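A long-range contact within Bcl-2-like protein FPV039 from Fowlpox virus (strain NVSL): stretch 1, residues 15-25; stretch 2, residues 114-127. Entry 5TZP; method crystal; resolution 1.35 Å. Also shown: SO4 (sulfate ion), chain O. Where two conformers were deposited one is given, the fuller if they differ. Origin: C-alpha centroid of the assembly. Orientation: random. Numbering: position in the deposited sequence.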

# COMPACT_ATOMS: atom_id res chain seq x y z
N THR A 15 -11.59 1.20 -13.67
CA THR A 15 -10.78 0.32 -12.83
C THR A 15 -9.66 1.11 -12.17
O THR A 15 -9.37 0.95 -10.98
N TYR A 16 -8.97 1.95 -12.96
CA TYR A 16 -7.93 2.79 -12.41
C TYR A 16 -8.42 3.62 -11.25
O TYR A 16 -7.76 3.68 -10.21
N TYR A 17 -9.59 4.28 -11.39
CA TYR A 17 -10.09 5.11 -10.29
C TYR A 17 -10.59 4.30 -9.13
O TYR A 17 -10.45 4.75 -8.01
N ILE A 18 -11.12 3.10 -9.36
CA ILE A 18 -11.50 2.24 -8.23
C ILE A 18 -10.28 1.91 -7.38
O ILE A 18 -10.29 1.98 -6.13
N ALA A 19 -9.15 1.62 -8.04
CA ALA A 19 -7.91 1.38 -7.29
C ALA A 19 -7.39 2.65 -6.62
O ALA A 19 -7.10 2.67 -5.42
N LEU A 20 -7.22 3.71 -7.41
CA LEU A 20 -6.61 4.94 -6.91
C LEU A 20 -7.39 5.52 -5.76
O LEU A 20 -6.83 5.95 -4.78
N ASN A 21 -8.72 5.61 -5.89
CA ASN A 21 -9.52 6.30 -4.88
C ASN A 21 -9.43 5.61 -3.51
O ASN A 21 -9.41 6.27 -2.49
N MET A 22 -9.37 4.28 -3.48
CA MET A 22 -9.20 3.55 -2.23
C MET A 22 -7.85 3.82 -1.61
O MET A 22 -7.74 4.17 -0.44
N ILE A 23 -6.79 3.69 -2.40
CA ILE A 23 -5.43 3.86 -1.89
C ILE A 23 -5.22 5.28 -1.39
O ILE A 23 -4.69 5.51 -0.29
N GLN A 24 -5.57 6.27 -2.21
CA GLN A 24 -5.30 7.67 -1.86
C GLN A 24 -6.12 8.10 -0.65
O GLN A 24 -5.59 8.76 0.25
N ASN A 25 -7.39 7.68 -0.54
CA ASN A 25 -8.16 8.01 0.67
C ASN A 25 -7.52 7.39 1.90
O ASN A 25 -7.49 8.06 2.95
N TYR A 114 2.72 13.93 -0.34
CA TYR A 114 2.96 13.17 -1.55
C TYR A 114 1.96 12.05 -1.76
O TYR A 114 2.27 11.07 -2.49
N ASP A 115 0.74 12.22 -1.27
CA ASP A 115 -0.26 11.20 -1.50
C ASP A 115 -0.59 11.02 -2.97
O ASP A 115 -0.92 9.90 -3.38
N GLY A 116 -0.50 12.05 -3.77
CA GLY A 116 -0.79 11.87 -5.19
C GLY A 116 0.20 11.00 -5.93
O GLY A 116 -0.18 9.99 -6.50
N ILE A 117 1.49 11.35 -5.89
CA ILE A 117 2.49 10.53 -6.59
C ILE A 117 2.56 9.13 -6.01
O ILE A 117 2.79 8.15 -6.73
N ILE A 118 2.43 9.01 -4.69
CA ILE A 118 2.55 7.67 -4.07
C ILE A 118 1.37 6.80 -4.43
O ILE A 118 1.53 5.68 -4.87
N SER A 119 0.17 7.33 -4.36
CA SER A 119 -1.03 6.54 -4.69
C SER A 119 -1.07 6.17 -6.16
O SER A 119 -1.43 5.05 -6.54
N GLU A 120 -0.67 7.10 -7.03
CA GLU A 120 -0.62 6.81 -8.46
C GLU A 120 0.42 5.75 -8.77
O GLU A 120 0.19 4.85 -9.61
N ALA A 121 1.55 5.81 -8.11
CA ALA A 121 2.61 4.80 -8.35
C ALA A 121 2.12 3.41 -7.94
O ALA A 121 2.36 2.42 -8.63
N ILE A 122 1.44 3.30 -6.80
CA ILE A 122 0.95 2.00 -6.36
C ILE A 122 -0.10 1.51 -7.37
O ILE A 122 -0.08 0.33 -7.79
N THR A 123 -1.03 2.40 -7.75
CA THR A 123 -2.08 2.01 -8.70
C THR A 123 -1.46 1.50 -10.00
O THR A 123 -1.86 0.47 -10.54
N ASP A 124 -0.50 2.23 -10.53
CA ASP A 124 0.14 1.88 -11.80
C ASP A 124 0.87 0.56 -11.68
O ASP A 124 0.85 -0.27 -12.61
N ALA A 125 1.53 0.32 -10.55
CA ALA A 125 2.26 -0.94 -10.35
C ALA A 125 1.31 -2.13 -10.30
O ALA A 125 1.63 -3.22 -10.80
N ILE A 126 0.14 -1.98 -9.68
CA ILE A 126 -0.88 -3.01 -9.68
C ILE A 126 -1.43 -3.23 -11.06
O ILE A 126 -1.46 -4.38 -11.59
N LEU A 127 -1.86 -2.16 -11.71
CA LEU A 127 -2.68 -2.32 -12.94
C LEU A 127 -1.86 -2.52 -14.20
O LEU A 127 -2.36 -3.08 -15.16

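This is a close helix-helix packing contact, knobs-into-holes and largely apolar along its middle, with one direct side-chain hydrogen bond at one end and two water bridges around a tyrosine hydroxyl. The axes of helix 15-25 and helix 115-127 approach to 8.9 Å, and their N-to-C directions differ by 137°, so the helices run roughly antiparallel but splay. Together the two stretches bury 630 Å². The register follows from the nearest CA pairs: Leu20 CA lies 5.7 Å from Thr123 CA, and Gln24 CA lies 5.2 Å from Ser119 CA.

From the second stretch, Asp115, Ser119, Ile122, Thr123, Ile126 and Leu127 send their CA-to-CB bonds toward the partner, the three- and four-residue spacing expected of one helical face. In the first stretch Ala19 and Ile23 point toward, while Tyr16, Leu20 and Gln24 leave sideways and bring their ends nearer; all three are t at chi1.

Thr123 (chi1 m) is a knob among Tyr16, Ala19, Leu20 and Ile23. Its CG2 lies 3.6 Å from Tyr16 CE1 and 3.9 Å from Ala19 CB, whereas its OG1 comes within 3.4 Å of Leu20 CA and 3.6 Å of Ile23 CD1. That hydroxyl donates to its own helix, with Thr123 OG1 2.8 Å from Ser119 O, so its polarity is met without a partner across the interface. Ser119 (m) behaves alike: its OG donates to Asp115 O at 2.8 Å and still packs 3.2 Å from Gln24 CA.

Ile23 (m, t) adds apolar packing, its CD1 reaching Ile122 CG2 at 3.7 Å and, more loosely, Ile126 CD1 at 4.5 Å. Leu20 (t, p) places CD1 3.6 Å from Ser119 CB. Leu127 (m, t) sets CD1 3.6 Å from Tyr16 CA and 4.2 Å from Ala19 CB, and its CD2 is 4.1 Å from Thr15 CG2.

Tyr16 is the reciprocal knob, seated among Glu120, Thr123, Asp124 and Leu127. Asp124 OD1 lies at the ring edge, near its plane, 3.6 Å from Tyr16 CE1. The hydroxyl lies beside Glu120, with Tyr16 OH 3.6 Å from Glu120 CG, and meets two waters. Water 1 is 2.6 Å from Tyr16 OH and donates to Asp124 OD1 at 3.2 Å; water 2 is 2.8 Å from Tyr16 OH and donates to Glu120 OE1 at 2.9 Å. Both carboxylates are thus linked to the tyrosine through solvent.

At the other end, the extended Gln24 side chain (t, t) donates from NE2 to Asp115 OD2 at 2.8 Å, with a nearly linear N-H...acceptor angle of 173°. The same nitrogen donates to a sulfate, probably from the crystallisation liquor, with Gln24 NE2 2.6 Å from SO4 O3 and a more bent angle of 134°. Gly116 leaves room for this ion: its CA is 3.5 Å from SO4 O4, and an ideal CB there would clash with that oxygen at 2.5 Å.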

# COMPACT_ATOMS: atom_id res chain seq x y z
CB THR A 15 -10.25 -0.85 -13.66
OG1 THR A 15 -11.37 -1.54 -14.25
CG2 THR A 15 -9.44 -1.79 -12.75
CB TYR A 16 -7.31 3.67 -13.52
CG TYR A 16 -6.30 4.67 -13.04
CD1 TYR A 16 -4.96 4.39 -13.04
CD2 TYR A 16 -6.73 5.97 -12.63
CE1 TYR A 16 -4.07 5.32 -12.53
CE2 TYR A 16 -5.84 6.92 -12.23
CZ TYR A 16 -4.53 6.60 -12.18
OH TYR A 16 -3.62 7.59 -11.78
CB TYR A 17 -11.14 6.10 -10.80
CG TYR A 17 -10.38 7.23 -11.54
CD1 TYR A 17 -9.55 8.15 -10.87
CD2 TYR A 17 -10.42 7.30 -12.91
CE1 TYR A 17 -8.84 9.12 -11.58
CE2 TYR A 17 -9.71 8.31 -13.63
CZ TYR A 17 -8.94 9.20 -12.94
OH TYR A 17 -8.25 10.17 -13.69
CB ILE A 18 -12.18 0.97 -8.74
CG1 ILE A 18 -13.60 1.29 -9.29
CG2 ILE A 18 -12.23 -0.05 -7.64
CD1 ILE A 18 -14.18 0.23 -10.13
CB ALA A 19 -6.85 0.80 -8.22
CB LEU A 20 -6.47 5.94 -8.05
CG LEU A 20 -5.93 7.32 -7.61
CD1 LEU A 20 -4.50 7.16 -7.13
CD2 LEU A 20 -6.00 8.31 -8.73
CB ASN A 21 -10.96 6.39 -5.36
CG ASN A 21 -11.83 7.21 -4.49
OD1 ASN A 21 -12.65 6.65 -3.79
ND2 ASN A 21 -11.65 8.53 -4.49
CB MET A 22 -9.34 2.08 -2.55
CG MET A 22 -9.23 1.21 -1.33
SD MET A 22 -10.65 1.27 -0.22
CE MET A 22 -11.75 0.06 -0.93
CB ILE A 23 -4.44 3.51 -3.00
CG1 ILE A 23 -4.52 2.02 -3.36
CG2 ILE A 23 -3.02 3.90 -2.55
CD1 ILE A 23 -3.90 1.63 -4.66
CB GLN A 24 -5.55 8.57 -3.05
CG GLN A 24 -4.98 9.98 -2.84
CD GLN A 24 -4.88 10.81 -4.05
OE1 GLN A 24 -5.39 10.45 -5.10
NE2 GLN A 24 -4.34 11.99 -3.92
CB ASN A 25 -9.63 7.65 0.49
CG ASN A 25 -10.35 8.76 -0.19
OD1 ASN A 25 -10.53 9.80 0.39
ND2 ASN A 25 -10.80 8.52 -1.40
CB TYR A 114 4.43 12.69 -1.61
CG TYR A 114 5.38 13.83 -1.55
CD1 TYR A 114 5.56 14.63 -2.67
CD2 TYR A 114 6.14 14.12 -0.39
CE1 TYR A 114 6.40 15.72 -2.68
CE2 TYR A 114 7.02 15.28 -0.47
CZ TYR A 114 7.09 16.00 -1.61
OH TYR A 114 7.90 17.23 -1.79
CB ASP A 115 -1.50 11.54 -0.65
CG ASP A 115 -2.12 12.85 -0.98
OD1 ASP A 115 -1.48 13.92 -0.79
OD2 ASP A 115 -3.25 12.96 -1.48
CB ILE A 117 3.91 11.18 -6.65
CG1 ILE A 117 4.47 11.62 -5.28
CG2 ILE A 117 3.99 12.30 -7.71
CD1 ILE A 117 5.99 12.13 -5.34
CB ILE A 118 2.78 7.85 -2.57
CG1 ILE A 118 4.13 8.45 -2.26
CG2 ILE A 118 2.60 6.45 -1.89
CD1 ILE A 118 4.23 8.83 -0.78
CB SER A 119 -2.32 7.22 -4.29
OG SER A 119 -2.29 7.51 -2.91
CB GLU A 120 -0.35 8.08 -9.29
CG GLU A 120 -1.57 9.04 -9.26
CD GLU A 120 -1.35 10.39 -9.94
OE1 GLU A 120 -2.28 11.20 -9.86
OE2 GLU A 120 -0.27 10.58 -10.55
CB ALA A 121 3.87 5.18 -7.60
CB ILE A 122 0.35 2.06 -4.96
CG1 ILE A 122 1.44 2.40 -3.93
CG2 ILE A 122 -0.30 0.69 -4.63
CD1 ILE A 122 0.88 2.81 -2.59
CB THR A 123 -2.98 3.22 -8.95
OG1 THR A 123 -3.58 3.61 -7.70
CG2 THR A 123 -4.06 2.90 -9.92
CB ASP A 124 1.14 2.94 -12.22
CG ASP A 124 0.50 4.21 -12.71
OD1 ASP A 124 -0.66 4.24 -13.03
OD2 ASP A 124 1.25 5.23 -12.75
CB ALA A 125 3.10 -0.88 -9.08
CB ILE A 126 -1.99 -2.69 -8.70
CG1 ILE A 126 -1.40 -2.72 -7.29
CG2 ILE A 126 -3.12 -3.73 -8.81
CD1 ILE A 126 -2.37 -2.31 -6.19
CB LEU A 127 -3.71 -1.21 -13.06
CG LEU A 127 -4.70 -1.08 -11.93
CD1 LEU A 127 -5.55 0.13 -12.17
CD2 LEU A 127 -5.55 -2.33 -11.74
S SO4 O . -3.38 14.93 -6.06
O1 SO4 O . -2.17 15.65 -5.58
O2 SO4 O . -4.32 15.88 -6.74
O3 SO4 O . -3.97 14.36 -4.86
O4 SO4 O . -3.03 13.85 -7.01
O HOH W 1 -1.19 7.34 -12.71
O HOH W 2 -4.34 10.30 -11.63